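Local coordinates for acyl-coenzyme A oxidase (Caenorhabditis elegans, PDB 5K3H), which catalyses the FAD-dependent, oxygen-consuming desaturation of acyl-CoA thioesters to (2E)-enoyl-CoA, the first step of peroxisomal beta-oxidation, at the interface of chains A and B. Residues are numbered along the deposited sequence; one frame, centred on the assembly and turned at random. Chains: chain A/B, Acyl-coenzyme A oxidase.

Contact 1: the interface of chains A and B. Residues chain A 189, 241-244; chain B 414-416, 421.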
# COMPACT_ATOMS: atom_id res chain seq x y z
N TRP A 189 13.74 17.72 1.08
CA TRP A 189 13.26 16.63 1.95
C TRP A 189 13.66 16.68 3.44
O TRP A 189 13.00 16.00 4.24
CB TRP A 189 13.64 15.26 1.38
CG TRP A 189 12.66 14.84 0.30
CD1 TRP A 189 12.89 14.80 -1.04
CD2 TRP A 189 11.29 14.45 0.50
NE1 TRP A 189 11.75 14.40 -1.69
CE2 TRP A 189 10.75 14.19 -0.78
CE3 TRP A 189 10.47 14.29 1.63
CZ2 TRP A 189 9.42 13.78 -0.96
CZ3 TRP A 189 9.15 13.88 1.44
CH2 TRP A 189 8.64 13.63 0.16
N PRO A 241 2.12 18.83 0.56
CA PRO A 241 1.55 17.68 1.28
C PRO A 241 2.07 16.35 0.73
O PRO A 241 2.41 16.21 -0.45
CB PRO A 241 0.04 17.84 1.04
CG PRO A 241 -0.05 18.55 -0.28
CD PRO A 241 1.13 19.50 -0.30
N LYS A 242 2.09 15.34 1.59
CA LYS A 242 2.72 14.05 1.31
C LYS A 242 1.70 12.95 1.52
O LYS A 242 0.59 13.21 1.98
CB LYS A 242 3.95 13.83 2.19
CG LYS A 242 4.99 14.95 2.09
CD LYS A 242 6.01 14.90 3.24
CE LYS A 242 5.31 15.23 4.54
NZ LYS A 242 6.16 15.00 5.71
N MET A 243 2.05 11.71 1.22
CA MET A 243 1.04 10.68 1.38
C MET A 243 0.73 10.45 2.86
O MET A 243 -0.42 10.15 3.21
CB MET A 243 1.48 9.41 0.66
CG MET A 243 2.34 8.47 1.45
SD MET A 243 2.85 7.03 0.47
CE MET A 243 1.66 5.83 1.05
N ALA A 244 1.70 10.70 3.74
CA ALA A 244 1.51 10.56 5.18
C ALA A 244 2.58 11.40 5.88
O ALA A 244 3.39 12.06 5.22
CB ALA A 244 1.54 9.09 5.60
N TYR B 414 6.88 9.95 -2.51
CA TYR B 414 6.12 10.10 -1.28
C TYR B 414 5.30 11.38 -1.28
O TYR B 414 4.36 11.51 -0.49
CB TYR B 414 7.08 10.12 -0.10
CG TYR B 414 6.48 9.78 1.23
CD1 TYR B 414 6.21 8.47 1.57
CD2 TYR B 414 6.21 10.77 2.17
CE1 TYR B 414 5.66 8.15 2.81
CE2 TYR B 414 5.66 10.45 3.42
CZ TYR B 414 5.40 9.14 3.73
OH TYR B 414 4.86 8.79 4.94
N SER B 415 5.64 12.31 -2.15
CA SER B 415 4.93 13.57 -2.26
C SER B 415 3.57 13.36 -2.92
O SER B 415 3.37 12.43 -3.72
CB SER B 415 5.77 14.55 -3.09
OG SER B 415 5.09 15.78 -3.29
N MET B 416 2.62 14.23 -2.58
CA MET B 416 1.40 14.22 -3.40
C MET B 416 1.65 14.78 -4.79
O MET B 416 0.73 14.75 -5.62
CB MET B 416 0.26 14.98 -2.74
CG MET B 416 -0.25 14.35 -1.46
SD MET B 416 -0.64 12.58 -1.51
CE MET B 416 -1.72 12.51 -2.95
N SER B 421 0.06 7.75 -4.49
CA SER B 421 -0.56 7.25 -3.27
C SER B 421 -2.08 7.34 -3.32
O SER B 421 -2.77 6.47 -2.77
CB SER B 421 -0.02 8.01 -2.06
OG SER B 421 -0.43 9.37 -2.09
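B:Tyr414 and A:Met243 meet at about a right angle, the methylene CG of the methionine lying over one face of the phenol ring, with the sulphur at its CD1-CE1 rim. That CG of A:Met243 stands 3.9 Å from the ring centroid of B:Tyr414, offset toward the rim on the CE1 side, a CH-pi contact. It is put there by a chi1 of 87°, which sets CG between the backbone N and the carbonyl carbon, while CB is left to pack on B:Ser421 CB. Around the same ring, A:Lys242 brings its CB to 3.8 Å from B:Tyr414 CD2, and the tip of the A:Trp189 indole, CH2, comes to 3.9 Å from B:Tyr414 CB with the two side chains crossed. The phenol oxygen OH ends 3.4 Å from A:Ala244 CB. An alanine in place of B:Tyr414 would probably open a gap beside A:Met243 and set its thioether free to turn.

Two backbone hydrogen bonds accompany this packing. A:Met243 N donates to B:Tyr414 O at 2.9 Å, and B:Met416 N donates to A:Pro241 O at 2.9 Å. They flank an antiparallel bridge between A:Lys242 and B:Ser415, a small instance of main chains pairing across a homodimer. In the fold, a loop of chain A following strand 234-238 is laid against the end of the 3-10 helix 410-414 of chain B and the start of helix 420-428.

Contact 2: the interface of chains A and B. Residues chain A 68-69, 72, 195, 238-240; chain B 647, 649-650, 655.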
# COMPACT_ATOMS: atom_id res chain seq x y z
N ARG A 68 -4.48 19.70 7.66
CA ARG A 68 -3.05 19.70 7.91
C ARG A 68 -2.66 20.83 8.86
O ARG A 68 -1.90 20.62 9.82
CB ARG A 68 -2.28 19.82 6.59
CG ARG A 68 -0.80 19.58 6.82
CD ARG A 68 0.08 19.75 5.61
NE ARG A 68 1.43 19.36 5.99
CZ ARG A 68 2.51 19.52 5.24
NH1 ARG A 68 2.42 20.08 4.04
NH2 ARG A 68 3.69 19.12 5.71
N GLU A 69 -3.18 22.04 8.61
CA GLU A 69 -2.88 23.20 9.44
C GLU A 69 -3.29 22.96 10.90
O GLU A 69 -2.55 23.33 11.82
CB GLU A 69 -3.59 24.45 8.89
CG GLU A 69 -3.03 24.94 7.53
CD GLU A 69 -3.57 24.16 6.31
OE1 GLU A 69 -4.51 23.34 6.48
OE2 GLU A 69 -3.02 24.32 5.19
N ILE A 72 -0.74 20.57 12.66
CA ILE A 72 0.52 21.22 13.00
C ILE A 72 0.35 22.13 14.21
O ILE A 72 1.20 22.18 15.10
CB ILE A 72 1.04 22.00 11.78
CG1 ILE A 72 1.35 21.05 10.63
CG2 ILE A 72 2.27 22.84 12.17
CD1 ILE A 72 1.79 21.74 9.37
N LYS A 195 9.45 25.27 7.65
CA LYS A 195 8.78 26.33 8.39
C LYS A 195 9.25 26.43 9.84
O LYS A 195 9.27 27.52 10.41
CB LYS A 195 7.26 26.12 8.36
CG LYS A 195 6.65 26.34 6.98
CD LYS A 195 6.84 27.78 6.54
CE LYS A 195 6.52 27.93 5.08
NZ LYS A 195 6.55 29.33 4.62
N ASP A 238 8.12 25.06 2.55
CA ASP A 238 7.60 23.70 2.62
C ASP A 238 7.46 23.10 1.22
O ASP A 238 7.09 23.79 0.26
CB ASP A 238 6.24 23.71 3.32
CG ASP A 238 5.64 22.33 3.47
OD1 ASP A 238 6.12 21.55 4.33
OD2 ASP A 238 4.68 22.03 2.71
N ILE A 239 7.75 21.79 1.10
CA ILE A 239 7.70 21.14 -0.21
C ILE A 239 6.30 20.63 -0.59
O ILE A 239 6.13 20.19 -1.73
CB ILE A 239 8.69 19.96 -0.29
CG1 ILE A 239 8.31 18.84 0.67
CG2 ILE A 239 10.09 20.47 -0.04
CD1 ILE A 239 9.09 17.54 0.44
N GLY A 240 5.29 20.77 0.29
CA GLY A 240 3.93 20.37 -0.03
C GLY A 240 3.41 19.15 0.74
O GLY A 240 4.13 18.51 1.52
N SER B 647 2.10 25.79 -2.62
CA SER B 647 1.29 24.92 -1.77
C SER B 647 0.93 25.66 -0.47
O SER B 647 1.56 26.64 -0.12
CB SER B 647 2.04 23.61 -1.50
OG SER B 647 3.24 23.83 -0.77
N LEU B 649 1.14 25.71 2.86
CA LEU B 649 2.00 26.15 3.95
C LEU B 649 2.91 27.32 3.57
O LEU B 649 3.52 27.91 4.47
CB LEU B 649 2.84 25.00 4.49
CG LEU B 649 2.27 24.26 5.70
CD1 LEU B 649 0.79 24.09 5.65
CD2 LEU B 649 2.96 22.94 5.95
N ASN B 650 3.02 27.67 2.29
CA ASN B 650 3.85 28.79 1.86
C ASN B 650 3.04 30.06 1.60
O ASN B 650 3.52 30.96 0.90
CB ASN B 650 4.68 28.40 0.63
CG ASN B 650 5.67 27.33 0.94
OD1 ASN B 650 6.25 27.30 2.02
ND2 ASN B 650 5.90 26.43 -0.01
N LEU B 655 4.58 30.31 10.21
CA LEU B 655 3.35 29.60 10.45
C LEU B 655 2.75 30.09 11.76
O LEU B 655 3.48 30.46 12.68
CB LEU B 655 3.58 28.08 10.54
CG LEU B 655 4.07 27.24 9.35
CD1 LEU B 655 4.07 25.76 9.73
CD2 LEU B 655 3.20 27.46 8.12
O HOH W 1 7.26 29.21 9.91
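Van der Waals packing centres on B:Leu649, whose branch CD2 sits over the centre of one face of the A:Arg68 guanidinium, 3.5 Å from CZ of that arginine. The same methyl meets A:Ile72 CD1 tip to tip. Farther along, A:Lys195 and B:Leu655 cross at about a right angle, with CB of the lysine 3.5 Å from CD1 of the leucine.

Direct hydrogen bonding illustrates how one carboxamide can read a backbone. B:Asn650 OD1 accepts from A:Asp238 N at 3.0 Å, and its ND2 donates to A:Asp238 O at 2.9 Å, each bond lying in the acceptor's carbonyl plane on a lone pair. This paired grip fixes the rotation of the amide. A leucine in place of B:Asn650 would probably leave the N-H and carbonyl of A:Asp238 without their mates across the interface.

Water joins the chains as well, lying between A:Lys195 O and B:Leu655 N.

Charge is handled within chain A, where A:Arg68 and A:Asp238 form a salt bridge that is likely to steady the guanidinium beneath the leucine. A:Asp238 OD2 is held from opposite faces of its carboxylate plane, by A:Arg68 NH1 at 3.3 Å and by A:Gly240 N at 2.8 Å.

Contact 3: the interface of chains A and B. Residues chain A 325, 336-338; chain B 522, 525.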
# COMPACT_ATOMS: atom_id res chain seq x y z
N ILE A 325 -19.79 -21.24 9.52
CA ILE A 325 -19.06 -22.44 9.13
C ILE A 325 -20.07 -23.57 9.26
O ILE A 325 -20.76 -23.91 8.29
CB ILE A 325 -17.78 -22.63 9.98
CG1 ILE A 325 -16.77 -21.50 9.68
CG2 ILE A 325 -17.10 -23.95 9.67
CD1 ILE A 325 -15.61 -21.44 10.63
N GLU A 336 -12.14 -17.16 13.07
CA GLU A 336 -12.31 -18.60 12.94
C GLU A 336 -11.75 -19.13 11.63
O GLU A 336 -11.38 -20.31 11.56
CB GLU A 336 -13.80 -18.93 13.03
CG GLU A 336 -14.13 -20.11 13.88
CD GLU A 336 -13.60 -19.93 15.29
OE1 GLU A 336 -14.11 -19.04 16.04
OE2 GLU A 336 -12.65 -20.69 15.64
N TYR A 337 -11.66 -18.28 10.62
CA TYR A 337 -11.36 -18.71 9.26
C TYR A 337 -9.86 -18.92 9.07
O TYR A 337 -9.04 -18.07 9.44
CB TYR A 337 -11.88 -17.68 8.26
CG TYR A 337 -13.40 -17.53 8.20
CD1 TYR A 337 -14.24 -18.56 7.78
CD2 TYR A 337 -13.99 -16.33 8.56
CE1 TYR A 337 -15.60 -18.39 7.71
CE2 TYR A 337 -15.33 -16.16 8.50
CZ TYR A 337 -16.14 -17.17 8.08
OH TYR A 337 -17.51 -16.90 8.05
N GLN A 338 -9.52 -20.06 8.45
CA GLN A 338 -8.13 -20.39 8.15
C GLN A 338 -7.49 -19.28 7.34
O GLN A 338 -6.31 -18.96 7.51
CB GLN A 338 -8.06 -21.72 7.39
CG GLN A 338 -6.64 -22.23 7.15
CD GLN A 338 -6.57 -23.42 6.21
OE1 GLN A 338 -6.83 -23.31 5.01
NE2 GLN A 338 -6.24 -24.58 6.76
N ILE B 522 -16.50 -27.59 7.84
CA ILE B 522 -15.21 -27.56 8.51
C ILE B 522 -14.11 -28.08 7.59
O ILE B 522 -12.98 -27.59 7.61
CB ILE B 522 -15.29 -28.35 9.83
CG1 ILE B 522 -16.14 -27.58 10.83
CG2 ILE B 522 -13.92 -28.64 10.39
CD1 ILE B 522 -16.23 -28.24 12.16
N ASN B 525 -13.39 -25.17 5.39
CA ASN B 525 -12.55 -24.22 6.10
C ASN B 525 -11.12 -24.73 6.25
O ASN B 525 -10.16 -23.97 6.08
CB ASN B 525 -13.14 -23.91 7.47
CG ASN B 525 -12.38 -22.80 8.19
OD1 ASN B 525 -11.84 -21.88 7.55
ND2 ASN B 525 -12.33 -22.89 9.52
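A:Ile325 and B:Ile522 form the small apolar centre, their side chains crossing at about a right angle. The branch methyl CG2 of A:Ile325 comes to 3.9 Å from B:Ile522 CG1. The other arm of A:Ile325 points toward the polar side, and its CD1 lies 3.8 Å from B:Asn525 ND2, so that the aliphatic chain borders the amide.

Outward from this pair, B:Asn525 reaches across to chain A. Its CG is anti to the backbone N (chi1 -174°), which carries the carboxamide away from helix 520-553 toward the turn that runs from A:Glu336 to A:Gln338. OD1 accepts a hydrogen bond from A:Gln338 N at 3.1 Å, almost straight at 174° about the hydrogen, with the donor tilted 17° from the carbonyl plane. The amide nitrogen ND2 adds a weak bond to A:Glu336 O at 3.4 Å. The ring of A:Tyr337 stands nearly perpendicular to the amide plane, and its CD1 is 4.1 Å from B:Asn525 OD1. At the outer side, A:Gln338 lays its CB 3.3 Å from the backbone O of B:Asn525.

A:Gln338 opens helix 338-368, and its N-H belongs to the first turn. The asparagine carbonyl thus appears to act much as an N-terminal helix cap, here supplied by the other subunit. The contact ties the start of this helix to helix 520-553 of the partner, and probably steadies a segment whose next residues contribute to FAD binding.

Contact 4: the interface of chains A and B. Residues chain A 320, 412, 637-638, 640-641; chain B 154-155, 183-184, 188.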
# COMPACT_ATOMS: atom_id res chain seq x y z
N ARG A 320 -15.76 -9.01 15.11
CA ARG A 320 -16.47 -9.06 13.84
C ARG A 320 -16.90 -10.50 13.60
O ARG A 320 -16.06 -11.39 13.49
CB ARG A 320 -15.56 -8.55 12.72
CG ARG A 320 -16.12 -8.63 11.28
CD ARG A 320 -17.44 -7.88 11.11
NE ARG A 320 -17.83 -7.69 9.70
CZ ARG A 320 -18.64 -6.72 9.26
NH1 ARG A 320 -19.14 -5.84 10.13
NH2 ARG A 320 -18.94 -6.62 7.97
N HIS A 412 -14.60 -1.94 6.60
CA HIS A 412 -14.35 -0.96 7.65
C HIS A 412 -12.89 -0.52 7.71
O HIS A 412 -12.62 0.61 8.13
CB HIS A 412 -14.79 -1.53 9.00
CG HIS A 412 -16.27 -1.48 9.21
ND1 HIS A 412 -17.04 -0.37 8.88
CD2 HIS A 412 -17.14 -2.41 9.68
CE1 HIS A 412 -18.31 -0.63 9.15
NE2 HIS A 412 -18.40 -1.85 9.64
N TYR A 637 -18.68 -1.11 17.46
CA TYR A 637 -19.81 -0.58 16.70
C TYR A 637 -20.39 0.70 17.31
O TYR A 637 -20.67 1.67 16.59
CB TYR A 637 -20.91 -1.63 16.53
CG TYR A 637 -20.50 -2.79 15.65
CD1 TYR A 637 -19.80 -2.57 14.46
CD2 TYR A 637 -20.80 -4.10 16.01
CE1 TYR A 637 -19.40 -3.64 13.66
CE2 TYR A 637 -20.42 -5.15 15.23
CZ TYR A 637 -19.73 -4.92 14.05
OH TYR A 637 -19.36 -5.99 13.27
N GLU A 638 -20.61 0.73 18.63
CA GLU A 638 -21.16 1.95 19.22
C GLU A 638 -20.22 3.12 19.02
O GLU A 638 -20.66 4.24 18.72
CB GLU A 638 -21.43 1.77 20.71
CG GLU A 638 -22.18 0.51 21.06
CD GLU A 638 -21.24 -0.51 21.71
OE1 GLU A 638 -20.43 -1.13 20.95
OE2 GLU A 638 -21.31 -0.64 22.98
N LEU A 640 -17.79 3.40 16.69
CA LEU A 640 -17.67 3.76 15.28
C LEU A 640 -18.80 4.68 14.84
O LEU A 640 -18.59 5.61 14.05
CB LEU A 640 -17.63 2.48 14.44
CG LEU A 640 -17.39 2.55 12.93
CD1 LEU A 640 -16.04 3.14 12.76
CD2 LEU A 640 -17.47 1.16 12.28
N PHE A 641 -20.02 4.44 15.34
CA PHE A 641 -21.16 5.30 15.03
C PHE A 641 -20.98 6.70 15.61
O PHE A 641 -21.24 7.70 14.92
CB PHE A 641 -22.42 4.63 15.56
CG PHE A 641 -23.71 5.27 15.08
CD1 PHE A 641 -23.76 5.94 13.87
CD2 PHE A 641 -24.88 5.12 15.83
CE1 PHE A 641 -24.98 6.51 13.42
CE2 PHE A 641 -26.08 5.68 15.40
CZ PHE A 641 -26.13 6.38 14.19
N MET B 154 -23.63 -1.96 8.64
CA MET B 154 -22.57 -1.84 9.63
C MET B 154 -22.02 -3.21 10.06
O MET B 154 -20.81 -3.43 10.04
CB MET B 154 -23.10 -1.05 10.83
CG MET B 154 -22.36 -1.21 12.15
SD MET B 154 -21.40 0.22 12.61
CE MET B 154 -22.64 1.27 13.28
N GLY B 155 -22.90 -4.15 10.37
CA GLY B 155 -22.50 -5.46 10.83
C GLY B 155 -22.48 -6.53 9.77
O GLY B 155 -22.21 -7.69 10.11
N ILE B 183 -28.08 -1.13 15.83
CA ILE B 183 -26.97 -0.34 15.31
C ILE B 183 -26.30 -1.07 14.15
O ILE B 183 -26.04 -0.47 13.09
CB ILE B 183 -25.96 -0.02 16.43
CG1 ILE B 183 -24.85 0.89 15.92
CG2 ILE B 183 -25.39 -1.28 17.07
CD1 ILE B 183 -24.10 1.60 17.04
N THR B 184 -26.06 -2.38 14.29
CA THR B 184 -25.37 -3.15 13.26
C THR B 184 -26.18 -3.29 11.98
O THR B 184 -25.64 -3.77 10.97
CB THR B 184 -25.01 -4.56 13.77
OG1 THR B 184 -26.19 -5.24 14.23
CG2 THR B 184 -24.00 -4.51 14.90
N TRP B 188 -24.44 1.13 5.79
CA TRP B 188 -23.12 1.69 6.12
C TRP B 188 -22.21 1.37 4.95
O TRP B 188 -22.15 0.20 4.55
CB TRP B 188 -22.57 1.11 7.42
CG TRP B 188 -21.42 1.91 8.03
CD1 TRP B 188 -20.11 1.91 7.64
CD2 TRP B 188 -21.50 2.81 9.15
NE1 TRP B 188 -19.37 2.77 8.43
CE2 TRP B 188 -20.20 3.33 9.37
CE3 TRP B 188 -22.54 3.22 9.99
CZ2 TRP B 188 -19.92 4.24 10.38
CZ3 TRP B 188 -22.25 4.14 11.00
CH2 TRP B 188 -20.96 4.63 11.18
O HOH W 2 -19.93 -4.22 7.17
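This is a homodimer interface beside a shared cofactor site, where helix 636-645 of chain A packs on chain B segments around B:Met154 and B:Trp188; it joins the subunits next to residues that bind FAD, A:Arg320 among them. It shows how one backbone carbonyl can organise a mixed contact.

That carbonyl is B:Met154 O, gripped by side-chain donors of chain A. A:His412 NE2 reaches it at 2.9 Å and A:Arg320 NH1 also at 2.9 Å, each in the carbonyl plane on a lone pair and each with the oxygen close to the donor's own plane. A water joins A:Arg320 NH2 to the same oxygen. The two positive or potentially positive groups would be expected to polarise the carbonyl. Within chain A, the phenol OH of A:Tyr637 takes a further bond from A:Arg320 NH1, helping to hold the guanidinium in place.

The thioether of B:Met154 slides past A:Tyr637 in the opposite direction, SD lying 3.7 Å from CD1 of the ring, while B:Thr184 CG2 meets CD2 of the same tyrosine at 3.4 Å. B:Ile183, with CG1 anti to its backbone N (chi1 -176°), extends CD1 to the helix backbone at A:Glu638 CA and to A:Phe641 CB.

B:Trp188 is met edge-to-face by the A:His412 ring, with planes 71° apart. At the far edge of the indole, in its plane, A:Phe641 CD1 lies 3.7 Å from B:Trp188 CZ3.

With distances between C-alpha centres, contacts 1 and 2 are about 12 Å apart and joined by one stretch of chain A: A:Asp238 and A:Gly240 serve contact 2, and residues 241-244 follow on in contact 1. Contact 4 lies about 31 Å from contact 1, yet two-fold symmetry relates their elements: the 3-10 helix ending at Tyr414 also carries His412, and Trp188 adjoins Trp189. Contact 3 stands about 23 Å from contact 4 and about 49 Å from contact 2. The four spread the homodimer's hold from segment 648-650 and helix 636-645 to the start of helix 338-368; contact 4 and probably contact 3 border the shared FAD site.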